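Long-range contacts in 11S globulin (PDB 5WXU), which probably serves as a seed storage protein and binds the plant hormone auxin (indole-3-acetic acid): residues M102-V107 and D158-P163; H110-A115 and W169-A174; N351-S356 and V408-R413; Y357-S362 and G402-T407. All coordinates share one frame; numbering follows the deposited sequence. Where two conformers were deposited one is given.

How the interactions relate
From the N terminus, strands 102-108 and 110-115 come first, and the chain returns some fifty residues later to pair with each in turn. Interaction 1 closes when 158-163 meets 102-107, and interaction 2 when 169-174 meets 110-115; their segments alternate along the chain, so the two loops cross, and the contacts touch through Leu162 and Ala115. Both belong to the first cupin domain. In the second, strand 354-359 and then 361-368 run out and strand 402-409 returns: interaction 4 closes the inner loop and interaction 3 the outer, a nested pair sharing two strands. Ile105 against Tyr406 and Leu103 against Val408 join the two domains.

Interaction 1 (M102-V107 and D158-P163); sequences MLIIVV and DVIALP
The side chains of Met102 and Leu162 run parallel off one face of the sheet. Met102 CG sits between its backbone N and carbonyl carbon (chi1 67°), and the chain runs extended from there, which carries the terminal methyl over to the opposite strand. Met102 CE comes 3.2 Å from Leu162 CD1, tighter than ordinary van der Waals contact, so the exact place of that methyl is doubtful. Further along this face Ile104 meets two neighbours at a slant: its CD1 lies 4.0 Å from Leu162 CD1, while its CG2 is 3.9 Å from Ile160 CD1. The same Ile160 methyl leans on Val106 CG2 at 3.7 Å, so that one branch tip fills the angle between two residues of the partner strand.

On the other face Leu103 divides its methyls, CD2 resting 3.6 Å from Ala161 CB and CD1 turned to Val159 CG1. Between the two layers runs a regular antiparallel ladder, in which Met102-Leu162 and Ile104-Ile160 are hydrogen-bonded pairs; the bond from Ile104 N to Ile160 O measures 2.7 Å. Val106 N adds a nearly straight bond (175°) to Asp158 O.

The ladder is part of a cupin beta-barrel sheet, with strand 178-185 flanking 102-108 and strand 296-298 flanking 158-162. Helix 325-329 of the second cupin domain covers Leu103 and Ala161, whereas His168 of strand 168-172 packs on Met102 and Leu162.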
loop_
_atom_site.group_PDB
_atom_site.type_symbol
_atom_site.label_atom_id
_atom_site.label_comp_id
_atom_site.label_asym_id
_atom_site.label_seq_id
_atom_site.Cartn_x
_atom_site.Cartn_y
_atom_site.Cartn_z
ATOM N N MET B 102 -19.525 12.721 3.099
ATOM C CA MET B 102 -20.924 12.345 3.257
ATOM C C MET B 102 -21.281 11.222 2.346
ATOM O O MET B 102 -20.667 11.067 1.304
ATOM C CB MET B 102 -21.800 13.560 2.950
ATOM C CG MET B 102 -21.719 13.948 1.493
ATOM S SD MET B 102 -22.184 15.657 1.238
ATOM C CE MET B 102 -21.275 16.092 -0.157
ATOM N N LEU B 103 -22.285 10.429 2.705
ATOM C CA LEU B 103 -23.053 9.660 1.806
ATOM C C LEU B 103 -24.458 10.319 1.646
ATOM O O LEU B 103 -25.066 10.811 2.656
ATOM C CB LEU B 103 -23.222 8.283 2.332
ATOM C CG LEU B 103 -21.957 7.475 2.565
ATOM C CD1 LEU B 103 -22.352 6.049 2.754
ATOM C CD2 LEU B 103 -21.001 7.559 1.389
ATOM N N ILE B 104 -24.900 10.374 0.410
ATOM C CA ILE B 104 -26.263 10.887 0.064
ATOM C C ILE B 104 -27.103 9.726 -0.411
ATOM O O ILE B 104 -26.711 9.026 -1.333
ATOM C CB ILE B 104 -26.159 11.939 -1.023
ATOM C CG1 ILE B 104 -25.328 13.111 -0.545
ATOM C CG2 ILE B 104 -27.584 12.487 -1.362
ATOM C CD1 ILE B 104 -24.982 14.149 -1.563
ATOM N N ILE B 105 -28.246 9.465 0.226
ATOM C CA ILE B 105 -29.188 8.427 -0.197
ATOM C C ILE B 105 -30.315 9.118 -0.949
ATOM O O ILE B 105 -30.926 10.039 -0.432
ATOM C CB ILE B 105 -29.752 7.683 0.996
ATOM C CG1 ILE B 105 -28.638 6.903 1.674
ATOM C CG2 ILE B 105 -30.861 6.726 0.559
ATOM C CD1 ILE B 105 -28.959 6.753 3.113
ATOM N N VAL B 106 -30.518 8.734 -2.178
ATOM C CA VAL B 106 -31.641 9.264 -2.955
ATOM C C VAL B 106 -32.854 8.441 -2.589
ATOM O O VAL B 106 -33.068 7.321 -3.102
ATOM C CB VAL B 106 -31.385 9.279 -4.455
ATOM C CG1 VAL B 106 -32.593 9.985 -5.142
ATOM C CG2 VAL B 106 -30.040 9.964 -4.750
ATOM N N VAL B 107 -33.707 9.054 -1.760
ATOM C CA VAL B 107 -34.870 8.391 -1.138
ATOM C C VAL B 107 -36.051 8.336 -2.102
ATOM O O VAL B 107 -36.807 7.354 -2.133
ATOM C CB VAL B 107 -35.258 9.147 0.161
ATOM C CG1 VAL B 107 -36.567 8.618 0.722
ATOM C CG2 VAL B 107 -34.210 8.930 1.228
ATOM N N ASP B 158 -29.940 5.349 -5.322
ATOM C CA ASP B 158 -28.539 5.767 -5.376
ATOM C C ASP B 158 -27.996 6.152 -4.025
ATOM O O ASP B 158 -28.641 6.810 -3.230
ATOM C CB ASP B 158 -28.326 6.906 -6.382
ATOM C CG ASP B 158 -28.348 6.470 -7.810
ATOM O OD1 ASP B 158 -28.369 5.310 -8.104
ATOM O OD2 ASP B 158 -28.287 7.326 -8.731
ATOM N N VAL B 159 -26.751 5.734 -3.764
ATOM C CA VAL B 159 -26.033 6.179 -2.642
ATOM C C VAL B 159 -24.838 6.831 -3.262
ATOM O O VAL B 159 -24.098 6.206 -4.019
ATOM C CB VAL B 159 -25.610 5.050 -1.715
ATOM C CG1 VAL B 159 -24.801 5.603 -0.578
ATOM C CG2 VAL B 159 -26.815 4.342 -1.144
ATOM N N ILE B 160 -24.606 8.086 -2.901
ATOM C CA ILE B 160 -23.571 8.910 -3.529
ATOM C C ILE B 160 -22.555 9.268 -2.445
ATOM O O ILE B 160 -22.929 9.638 -1.351
ATOM C CB ILE B 160 -24.171 10.256 -4.042
ATOM C CG1 ILE B 160 -25.342 10.043 -5.012
ATOM C CG2 ILE B 160 -23.159 11.169 -4.699
ATOM C CD1 ILE B 160 -26.467 11.057 -4.839
ATOM N N ALA B 161 -21.278 9.196 -2.762
ATOM C CA ALA B 161 -20.230 9.403 -1.822
ATOM C C ALA B 161 -19.418 10.562 -2.217
ATOM O O ALA B 161 -18.822 10.550 -3.329
ATOM C CB ALA B 161 -19.323 8.143 -1.757
ATOM N N LEU B 162 -19.288 11.551 -1.335
ATOM C CA LEU B 162 -18.473 12.746 -1.665
ATOM C C LEU B 162 -17.489 13.126 -0.585
ATOM O O LEU B 162 -17.831 13.155 0.592
ATOM C CB LEU B 162 -19.412 13.937 -1.865
ATOM C CG LEU B 162 -20.354 13.859 -3.085
ATOM C CD1 LEU B 162 -21.374 14.978 -3.193
ATOM C CD2 LEU B 162 -19.562 13.818 -4.353
ATOM N N PRO B 163 -16.246 13.475 -0.948
ATOM C CA PRO B 163 -15.298 13.954 0.023
ATOM C C PRO B 163 -15.638 15.328 0.576
ATOM O O PRO B 163 -16.310 16.184 -0.080
ATOM C CB PRO B 163 -13.971 14.018 -0.767
ATOM C CG PRO B 163 -14.225 13.150 -1.948
ATOM C CD PRO B 163 -15.632 13.322 -2.275
#

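Interaction 2 (H110-A115 and W169-A174); sequences HGILGA and WAYNEA
Asn172 OD1 lies close to His110 O, another acceptor and not its bonding partner, and is held from two quarters. Ala174 N donates to it at 2.9 Å, closing an Asx turn, although the donor stands above the plane of the amide carbonyl. The link to His110 runs through a water 2.6 Å from Asn172 OD1, which accepts from His110 N. Asn172 CG is anti to the backbone N (chi1 -177°), which reaches the carboxamide out to this position, and its ND2 turns to the carbonyl of Glu176.

Beyond the turn, Ala174 CB lies over one face of the His110 imidazole, a CH-pi contact 3.8 Å from the ring centroid. Glu173 meets the same ring at its edge, with OE2 in plane and 3.6 Å from His110 CD2; its OE1 forms a salt bridge with Arg269.

The pairing itself is an antiparallel ladder of the first cupin domain, in which 110-115 lies between strands 168-172 and 146-155. Ile112 N bonds to Tyr171 O at 2.8 Å, and Gly114 N to Trp169 O at 2.9 Å. Lacking a side chain, Gly114 allows the indole of Trp169 to lie flat over its backbone: Gly114 CA is 3.7 Å from the centroid of the five-membered ring, 22° off the normal. Ile112 runs along the indole, with CG2 4.0 Å from Trp169 CH2. Pro430 of a neighbouring subunit packs on the same tryptophan.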
loop_
_atom_site.group_PDB
_atom_site.type_symbol
_atom_site.label_atom_id
_atom_site.label_comp_id
_atom_site.label_asym_id
_atom_site.label_seq_id
_atom_site.Cartn_x
_atom_site.Cartn_y
_atom_site.Cartn_z
ATOM N N HIS B 110 -35.580 11.689 -9.066
ATOM C CA HIS B 110 -34.431 11.580 -9.982
ATOM C C HIS B 110 -34.020 12.946 -10.451
ATOM O O HIS B 110 -34.797 13.924 -10.491
ATOM C CB HIS B 110 -34.666 10.602 -11.145
ATOM C CG HIS B 110 -35.593 11.102 -12.187
ATOM N ND1 HIS B 110 -36.954 10.864 -12.157
ATOM C CD2 HIS B 110 -35.348 11.778 -13.330
ATOM C CE1 HIS B 110 -37.512 11.440 -13.217
ATOM N NE2 HIS B 110 -36.558 11.988 -13.953
ATOM N N GLY B 111 -32.724 13.085 -10.716
ATOM C CA GLY B 111 -32.226 14.379 -11.089
ATOM C C GLY B 111 -30.783 14.376 -11.527
ATOM O O GLY B 111 -30.311 13.379 -11.956
ATOM N N ILE B 112 -30.113 15.497 -11.362
ATOM C CA ILE B 112 -28.710 15.648 -11.841
ATOM C C ILE B 112 -27.895 16.093 -10.632
ATOM O O ILE B 112 -28.362 16.906 -9.758
ATOM C CB ILE B 112 -28.571 16.810 -12.853
ATOM C CG1 ILE B 112 -29.636 16.757 -13.974
ATOM C CG2 ILE B 112 -27.188 16.851 -13.416
ATOM C CD1 ILE B 112 -29.550 15.525 -14.769
ATOM N N LEU B 113 -26.715 15.531 -10.491
ATOM C CA LEU B 113 -25.822 15.971 -9.405
ATOM C C LEU B 113 -24.541 16.365 -10.043
ATOM O O LEU B 113 -24.017 15.642 -10.873
ATOM C CB LEU B 113 -25.614 14.841 -8.400
ATOM C CG LEU B 113 -24.599 15.141 -7.313
ATOM C CD1 LEU B 113 -25.113 14.907 -5.916
ATOM C CD2 LEU B 113 -23.385 14.300 -7.521
ATOM N N GLY B 114 -24.008 17.492 -9.630
ATOM C CA GLY B 114 -22.673 17.901 -10.049
ATOM C C GLY B 114 -21.720 17.762 -8.898
ATOM O O GLY B 114 -22.087 17.953 -7.718
ATOM N N ALA B 115 -20.469 17.407 -9.233
ATOM C CA ALA B 115 -19.417 17.332 -8.248
ATOM C C ALA B 115 -18.155 17.806 -8.948
ATOM O O ALA B 115 -17.871 17.371 -10.074
ATOM C CB ALA B 115 -19.280 15.904 -7.781
ATOM N N TRP B 169 -23.703 20.037 -6.223
ATOM C CA TRP B 169 -24.993 20.704 -6.446
ATOM C C TRP B 169 -25.928 19.710 -6.997
ATOM O O TRP B 169 -25.520 18.655 -7.447
ATOM C CB TRP B 169 -24.875 21.916 -7.394
ATOM C CG TRP B 169 -24.319 21.627 -8.767
ATOM C CD1 TRP B 169 -22.973 21.679 -9.151
ATOM C CD2 TRP B 169 -25.014 21.207 -9.946
ATOM N NE1 TRP B 169 -22.804 21.306 -10.447
ATOM C CE2 TRP B 169 -24.035 21.027 -10.983
ATOM C CE3 TRP B 169 -26.369 20.955 -10.253
ATOM C CZ2 TRP B 169 -24.346 20.573 -12.237
ATOM C CZ3 TRP B 169 -26.656 20.587 -11.522
ATOM C CH2 TRP B 169 -25.707 20.423 -12.509
ATOM N N ALA B 170 -27.234 20.012 -6.911
ATOM C CA ALA B 170 -28.217 19.027 -7.357
ATOM C C ALA B 170 -29.424 19.791 -7.993
ATOM O O ALA B 170 -29.726 20.892 -7.622
ATOM C CB ALA B 170 -28.677 18.154 -6.226
ATOM N N TYR B 171 -30.013 19.160 -8.978
ATOM C CA TYR B 171 -31.164 19.719 -9.716
ATOM C C TYR B 171 -32.183 18.583 -9.926
ATOM O O TYR B 171 -31.834 17.485 -10.353
ATOM C CB TYR B 171 -30.710 20.271 -11.042
ATOM C CG TYR B 171 -31.865 20.746 -11.898
ATOM C CD1 TYR B 171 -32.564 21.855 -11.545
ATOM C CD2 TYR B 171 -32.270 20.030 -13.016
ATOM C CE1 TYR B 171 -33.664 22.284 -12.311
ATOM C CE2 TYR B 171 -33.348 20.452 -13.790
ATOM C CZ TYR B 171 -34.029 21.573 -13.431
ATOM O OH TYR B 171 -35.111 21.960 -14.212
ATOM N N ASN B 172 -33.435 18.895 -9.600
ATOM C CA ASN B 172 -34.560 17.963 -9.752
ATOM C C ASN B 172 -35.214 18.168 -11.116
ATOM O O ASN B 172 -35.872 19.194 -11.328
ATOM C CB ASN B 172 -35.610 18.212 -8.659
ATOM C CG ASN B 172 -36.736 17.216 -8.749
ATOM O OD1 ASN B 172 -36.625 16.212 -9.456
ATOM N ND2 ASN B 172 -37.796 17.462 -7.989
ATOM N N GLU B 173 -35.087 17.184 -11.981
ATOM C CA GLU B 173 -35.743 17.240 -13.263
ATOM C C GLU B 173 -37.095 16.517 -13.304
ATOM O O GLU B 173 -37.754 16.560 -14.323
ATOM C CB GLU B 173 -34.794 16.721 -14.363
ATOM C CG GLU B 173 -34.486 15.241 -14.290
ATOM C CD GLU B 173 -33.397 14.848 -15.292
ATOM O OE1 GLU B 173 -33.073 15.679 -16.191
ATOM O OE2 GLU B 173 -32.870 13.724 -15.170
ATOM N N ALA B 174 -37.481 15.871 -12.223
ATOM C CA ALA B 174 -38.710 15.070 -12.182
ATOM C C ALA B 174 -39.874 15.949 -11.728
ATOM O O ALA B 174 -39.671 17.041 -11.212
ATOM C CB ALA B 174 -38.533 13.953 -11.207
HETATM O O HOH W 1 -37.286 13.918 -8.390
HETATM O O HOH W 2 -31.537 11.530 -13.759
#

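Interaction 3 (N351-S356 and V408-R413); sequences NAHSIS and VKTNDR. With PO4 (phosphate ion), chain O.
Thr410 and His353 are joined by two bonds that make a small ring. His353 N donates to Thr410 OG1 at 2.9 Å, and Thr410 N returns a bond to His353 O at 3.1 Å. The threonine hydroxyl sits between its backbone N and carbonyl carbon (chi1 57°), which aims it at His353 and leaves CG2 4.1 Å from Ile355 CD1.

On one side of this ring the strands pair regularly, Ile355 with Val408 as a hydrogen-bonded antiparallel pair. On the other, Thr410 centres an inverse gamma turn and two asparagines replace the ladder. Asn411 ND2 reaches across to Asn351 O at 2.8 Å, in the plane of that carbonyl. Asn351 ND2 in turn bonds to Arg413 O at 3.2 Å, from above that carbonyl's plane. The two side chains cross at roughly a right angle, their amide planes 58° apart.

Further out, Asn351 OD1 takes a bond from Lys415 N, which would fix how its amide is turned. Arg413 NE bonds to Ser320 OG, while Arg413 NH1 makes a weak 3.4 Å hydrogen bond to O1 of a phosphate, probably from the crystallisation liquor, that Tyr321, Lys415 and Thr289 of another subunit also hold. Gln192 of a different neighbouring subunit bonds to both Thr410 OG1 and His353 NE2. Within the second cupin domain, strand 385-388 flanks 354-359 and strand 332-338 flanks 402-409.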
loop_
_atom_site.group_PDB
_atom_site.type_symbol
_atom_site.label_atom_id
_atom_site.label_comp_id
_atom_site.label_asym_id
_atom_site.label_seq_id
_atom_site.Cartn_x
_atom_site.Cartn_y
_atom_site.Cartn_z
ATOM N N ASN B 351 -16.820 -2.880 13.914
ATOM C CA ASN B 351 -15.842 -1.855 13.581
ATOM C C ASN B 351 -16.434 -0.534 13.146
ATOM O O ASN B 351 -15.822 0.162 12.341
ATOM C CB ASN B 351 -14.897 -2.409 12.481
ATOM C CG ASN B 351 -15.601 -2.793 11.195
ATOM O OD1 ASN B 351 -16.821 -2.703 11.097
ATOM N ND2 ASN B 351 -14.833 -3.177 10.166
ATOM N N ALA B 352 -17.647 -0.214 13.609
ATOM C CA ALA B 352 -18.383 0.898 13.057
ATOM C C ALA B 352 -19.597 1.201 13.880
ATOM O O ALA B 352 -20.133 0.307 14.501
ATOM C CB ALA B 352 -18.781 0.667 11.602
ATOM N N HIS B 353 -20.029 2.448 13.818
ATOM C CA HIS B 353 -21.416 2.827 14.172
ATOM C C HIS B 353 -22.335 2.680 12.978
ATOM O O HIS B 353 -21.915 2.793 11.793
ATOM C CB HIS B 353 -21.506 4.221 14.656
ATOM C CG HIS B 353 -20.551 4.549 15.706
ATOM N ND1 HIS B 353 -20.428 3.807 16.855
ATOM C CD2 HIS B 353 -19.654 5.558 15.784
ATOM C CE1 HIS B 353 -19.507 4.367 17.611
ATOM N NE2 HIS B 353 -19.005 5.418 16.972
ATOM N N SER B 354 -23.624 2.382 13.249
ATOM C CA SER B 354 -24.601 2.307 12.159
ATOM C C SER B 354 -25.637 3.401 12.336
ATOM O O SER B 354 -26.119 3.657 13.443
ATOM C CB SER B 354 -25.271 0.916 11.997
ATOM O OG SER B 354 -25.987 0.565 13.160
ATOM N N ILE B 355 -25.917 4.071 11.234
ATOM C CA ILE B 355 -26.940 5.115 11.179
ATOM C C ILE B 355 -27.966 4.660 10.121
ATOM O O ILE B 355 -27.689 4.642 8.895
ATOM C CB ILE B 355 -26.323 6.457 10.764
ATOM C CG1 ILE B 355 -25.194 6.852 11.688
ATOM C CG2 ILE B 355 -27.377 7.540 10.668
ATOM C CD1 ILE B 355 -23.810 6.394 11.272
ATOM N N SER B 356 -29.177 4.309 10.587
ATOM C CA SER B 356 -30.247 3.745 9.710
ATOM C C SER B 356 -31.390 4.708 9.480
ATOM O O SER B 356 -31.735 5.448 10.368
ATOM C CB SER B 356 -30.824 2.501 10.289
ATOM O OG SER B 356 -29.855 1.449 10.401
ATOM N N VAL B 408 -25.934 3.710 6.904
ATOM C CA VAL B 408 -24.556 4.249 6.672
ATOM C C VAL B 408 -23.755 3.759 7.820
ATOM O O VAL B 408 -24.168 3.863 8.991
ATOM C CB VAL B 408 -24.584 5.776 6.649
ATOM C CG1 VAL B 408 -23.131 6.334 6.641
ATOM C CG2 VAL B 408 -25.348 6.190 5.426
ATOM N N LYS B 409 -22.513 3.276 7.549
ATOM C CA LYS B 409 -21.674 2.778 8.651
ATOM C C LYS B 409 -20.344 3.475 8.600
ATOM O O LYS B 409 -19.849 3.797 7.502
ATOM C CB LYS B 409 -21.483 1.268 8.610
ATOM C CG LYS B 409 -22.763 0.488 8.853
ATOM C CD LYS B 409 -22.535 -0.994 8.937
ATOM C CE LYS B 409 -23.904 -1.667 8.987
ATOM N NZ LYS B 409 -23.755 -3.057 9.516
ATOM N N THR B 410 -19.783 3.750 9.780
ATOM C CA THR B 410 -18.590 4.630 9.902
ATOM C C THR B 410 -17.254 3.852 9.771
ATOM O O THR B 410 -16.275 4.101 10.511
ATOM C CB THR B 410 -18.579 5.417 11.203
ATOM O OG1 THR B 410 -18.642 4.524 12.330
ATOM C CG2 THR B 410 -19.705 6.342 11.335
ATOM N N ASN B 411 -17.221 3.004 8.780
ATOM C CA ASN B 411 -15.942 2.439 8.415
ATOM C C ASN B 411 -16.064 1.898 6.987
ATOM O O ASN B 411 -17.095 1.503 6.486
ATOM C CB ASN B 411 -15.487 1.372 9.445
ATOM C CG ASN B 411 -13.972 1.454 9.762
ATOM O OD1 ASN B 411 -13.194 2.179 9.070
ATOM N ND2 ASN B 411 -13.552 0.742 10.823
ATOM N N ASP B 412 -14.954 1.897 6.312
ATOM C CA ASP B 412 -15.134 1.163 5.097
ATOM C C ASP B 412 -14.917 -0.295 5.592
ATOM O O ASP B 412 -14.445 -0.635 6.767
ATOM C CB ASP B 412 -14.432 1.645 3.811
ATOM C CG ASP B 412 -13.008 1.389 3.835
ATOM O OD1 ASP B 412 -12.470 1.799 4.882
ATOM O OD2 ASP B 412 -12.474 0.784 2.856
ATOM N N ARG B 413 -15.461 -1.094 4.772
ATOM C CA ARG B 413 -15.556 -2.506 5.042
ATOM C C ARG B 413 -16.120 -2.823 6.411
ATOM O O ARG B 413 -15.623 -3.694 7.133
ATOM C CB ARG B 413 -14.215 -3.221 4.789
ATOM C CG ARG B 413 -13.763 -3.017 3.317
ATOM C CD ARG B 413 -12.389 -3.596 3.075
ATOM N NE ARG B 413 -11.870 -3.057 1.848
ATOM C CZ ARG B 413 -10.649 -3.285 1.390
ATOM N NH1 ARG B 413 -9.836 -4.107 2.041
ATOM N NH2 ARG B 413 -10.274 -2.707 0.255
HETATM P P PO4 O . -12.111 -7.494 4.658
HETATM O O1 PO4 O . -11.283 -6.590 3.765
HETATM O O2 PO4 O . -13.499 -7.019 4.929
HETATM O O3 PO4 O . -12.107 -8.771 3.809
HETATM O O4 PO4 O . -11.324 -7.634 5.958
#

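Interaction 4 (Y357-S362 and G402-T407); sequences YVTRGS and GLELYT
Gly402 O accepts from Ser362 N at 3.1 Å, and a water that also touches Ser362 OG donates to the same oxygen. Leu403 follows, its CG anti to the backbone N (chi1 173°); its side chain crosses that of Val358 at about a right angle, CD1 lying 3.5 Å from Val358 CG1. Glu404 then faces two residues: its O takes Thr359 N at 3.0 Å and, weakly, Arg360 N at 3.4 Å. This is a classic beta bulge, placed where the first strand turns a corner from one cupin-barrel sheet to another. The extended side chain of Glu404 meets both bulge residues as well: OE1 is gripped by Thr359 OG1 at 2.6 Å and, weakly, by Arg360 NE, while a salt bridge joins OE2 to Arg360 NH2, close at 2.8 Å but bent and weak as a hydrogen bond, with guanidinium and carboxylate planes perpendicular (89°). Leu405 CD2 packs 3.5 Å from Val358 CG2. Tyr406 restores regular pairing with Tyr357, and the methyl of Thr359, CG2, lies obliquely 3.6 Å from Tyr406 CD1.

Since Arg335 also makes a salt bridge to Glu404 OE2, the buried carboxylate is probably ionised, its charge shared between two arginines and a threonine hydroxyl.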
loop_
_atom_site.group_PDB
_atom_site.type_symbol
_atom_site.label_atom_id
_atom_site.label_comp_id
_atom_site.label_asym_id
_atom_site.label_seq_id
_atom_site.Cartn_x
_atom_site.Cartn_y
_atom_site.Cartn_z
ATOM N N TYR B 357 -31.881 4.732 8.245
ATOM C CA TYR B 357 -33.066 5.534 7.896
ATOM C C TYR B 357 -34.112 4.613 7.351
ATOM O O TYR B 357 -33.844 3.856 6.467
ATOM C CB TYR B 357 -32.667 6.516 6.829
ATOM C CG TYR B 357 -33.779 7.450 6.455
ATOM C CD1 TYR B 357 -34.203 8.425 7.354
ATOM C CD2 TYR B 357 -34.405 7.351 5.242
ATOM C CE1 TYR B 357 -35.291 9.235 7.042
ATOM C CE2 TYR B 357 -35.425 8.214 4.883
ATOM C CZ TYR B 357 -35.855 9.170 5.806
ATOM O OH TYR B 357 -36.944 9.986 5.470
ATOM N N VAL B 358 -35.336 4.682 7.864
ATOM C CA VAL B 358 -36.397 3.808 7.414
ATOM C C VAL B 358 -37.141 4.458 6.247
ATOM O O VAL B 358 -37.780 5.507 6.415
ATOM C CB VAL B 358 -37.382 3.549 8.549
ATOM C CG1 VAL B 358 -38.410 2.499 8.134
ATOM C CG2 VAL B 358 -36.709 3.079 9.798
ATOM N N THR B 359 -37.036 3.877 5.081
ATOM C CA THR B 359 -37.647 4.413 3.904
ATOM C C THR B 359 -39.025 3.884 3.658
ATOM O O THR B 359 -39.790 4.576 2.953
ATOM C CB THR B 359 -36.807 4.193 2.662
ATOM O OG1 THR B 359 -36.313 2.853 2.662
ATOM C CG2 THR B 359 -35.624 5.162 2.726
ATOM N N ARG B 360 -39.337 2.712 4.197
ATOM C CA ARG B 360 -40.629 2.042 3.905
ATOM C C ARG B 360 -40.981 1.183 5.044
ATOM O O ARG B 360 -40.140 0.461 5.615
ATOM C CB ARG B 360 -40.596 1.162 2.666
ATOM C CG ARG B 360 -40.416 1.847 1.350
ATOM C CD ARG B 360 -40.772 0.953 0.155
ATOM N NE ARG B 360 -39.592 0.617 -0.664
ATOM C CZ ARG B 360 -39.500 -0.411 -1.531
ATOM N NH1 ARG B 360 -40.534 -1.248 -1.733
ATOM N NH2 ARG B 360 -38.349 -0.607 -2.205
ATOM N N GLY B 361 -42.255 1.144 5.400
ATOM C CA GLY B 361 -42.631 0.112 6.347
ATOM C C GLY B 361 -42.403 0.414 7.790
ATOM O O GLY B 361 -42.281 1.576 8.191
ATOM N N SER B 362 -42.265 -0.630 8.593
ATOM C CA SER B 362 -42.139 -0.503 10.015
ATOM C C SER B 362 -41.640 -1.811 10.584
ATOM O O SER B 362 -41.604 -2.822 9.908
ATOM C CB SER B 362 -43.488 -0.140 10.687
ATOM O OG SER B 362 -44.405 -1.200 10.470
ATOM N N GLY B 402 -43.779 -5.041 5.989
ATOM C CA GLY B 402 -42.387 -5.150 5.529
ATOM C C GLY B 402 -41.643 -4.005 6.144
ATOM O O GLY B 402 -42.199 -3.202 6.904
ATOM N N LEU B 403 -40.370 -3.882 5.789
ATOM C CA LEU B 403 -39.499 -2.893 6.367
ATOM C C LEU B 403 -38.341 -2.705 5.373
ATOM O O LEU B 403 -37.754 -3.670 4.944
ATOM C CB LEU B 403 -38.960 -3.302 7.766
ATOM C CG LEU B 403 -37.890 -2.318 8.329
ATOM C CD1 LEU B 403 -38.549 -0.971 8.601
ATOM C CD2 LEU B 403 -37.356 -2.897 9.585
ATOM N N GLU B 404 -38.102 -1.482 4.953
ATOM C CA GLU B 404 -36.949 -1.132 4.112
ATOM C C GLU B 404 -36.140 -0.078 4.879
ATOM O O GLU B 404 -36.671 0.915 5.390
ATOM C CB GLU B 404 -37.313 -0.568 2.755
ATOM C CG GLU B 404 -36.045 -0.365 1.864
ATOM C CD GLU B 404 -36.401 0.316 0.586
ATOM O OE1 GLU B 404 -37.081 1.340 0.657
ATOM O OE2 GLU B 404 -36.147 -0.224 -0.512
ATOM N N LEU B 405 -34.825 -0.302 4.956
ATOM C CA LEU B 405 -33.898 0.599 5.619
ATOM C C LEU B 405 -32.686 0.801 4.688
ATOM O O LEU B 405 -32.259 -0.127 3.994
ATOM C CB LEU B 405 -33.302 -0.130 6.868
ATOM C CG LEU B 405 -34.057 -0.802 7.974
ATOM C CD1 LEU B 405 -33.097 -1.378 8.989
ATOM C CD2 LEU B 405 -34.959 0.225 8.679
ATOM N N TYR B 406 -32.108 1.980 4.757
ATOM C CA TYR B 406 -30.746 2.289 4.277
ATOM C C TYR B 406 -29.888 2.649 5.498
ATOM O O TYR B 406 -30.311 3.433 6.359
ATOM C CB TYR B 406 -30.702 3.420 3.306
ATOM C CG TYR B 406 -31.337 3.160 1.962
ATOM C CD1 TYR B 406 -32.762 3.183 1.778
ATOM C CD2 TYR B 406 -30.558 2.908 0.834
ATOM C CE1 TYR B 406 -33.305 2.946 0.553
ATOM C CE2 TYR B 406 -31.135 2.694 -0.404
ATOM C CZ TYR B 406 -32.500 2.728 -0.541
ATOM O OH TYR B 406 -33.094 2.528 -1.748
ATOM N N THR B 407 -28.687 2.086 5.556
ATOM C CA THR B 407 -27.777 2.257 6.684
ATOM C C THR B 407 -26.453 2.725 6.204
ATOM O O THR B 407 -25.991 2.283 5.164
ATOM C CB THR B 407 -27.639 0.966 7.455
ATOM O OG1 THR B 407 -28.957 0.578 7.911
ATOM C CG2 THR B 407 -26.818 1.099 8.600
HETATM O O HOH W 3 -44.421 -3.212 8.475
#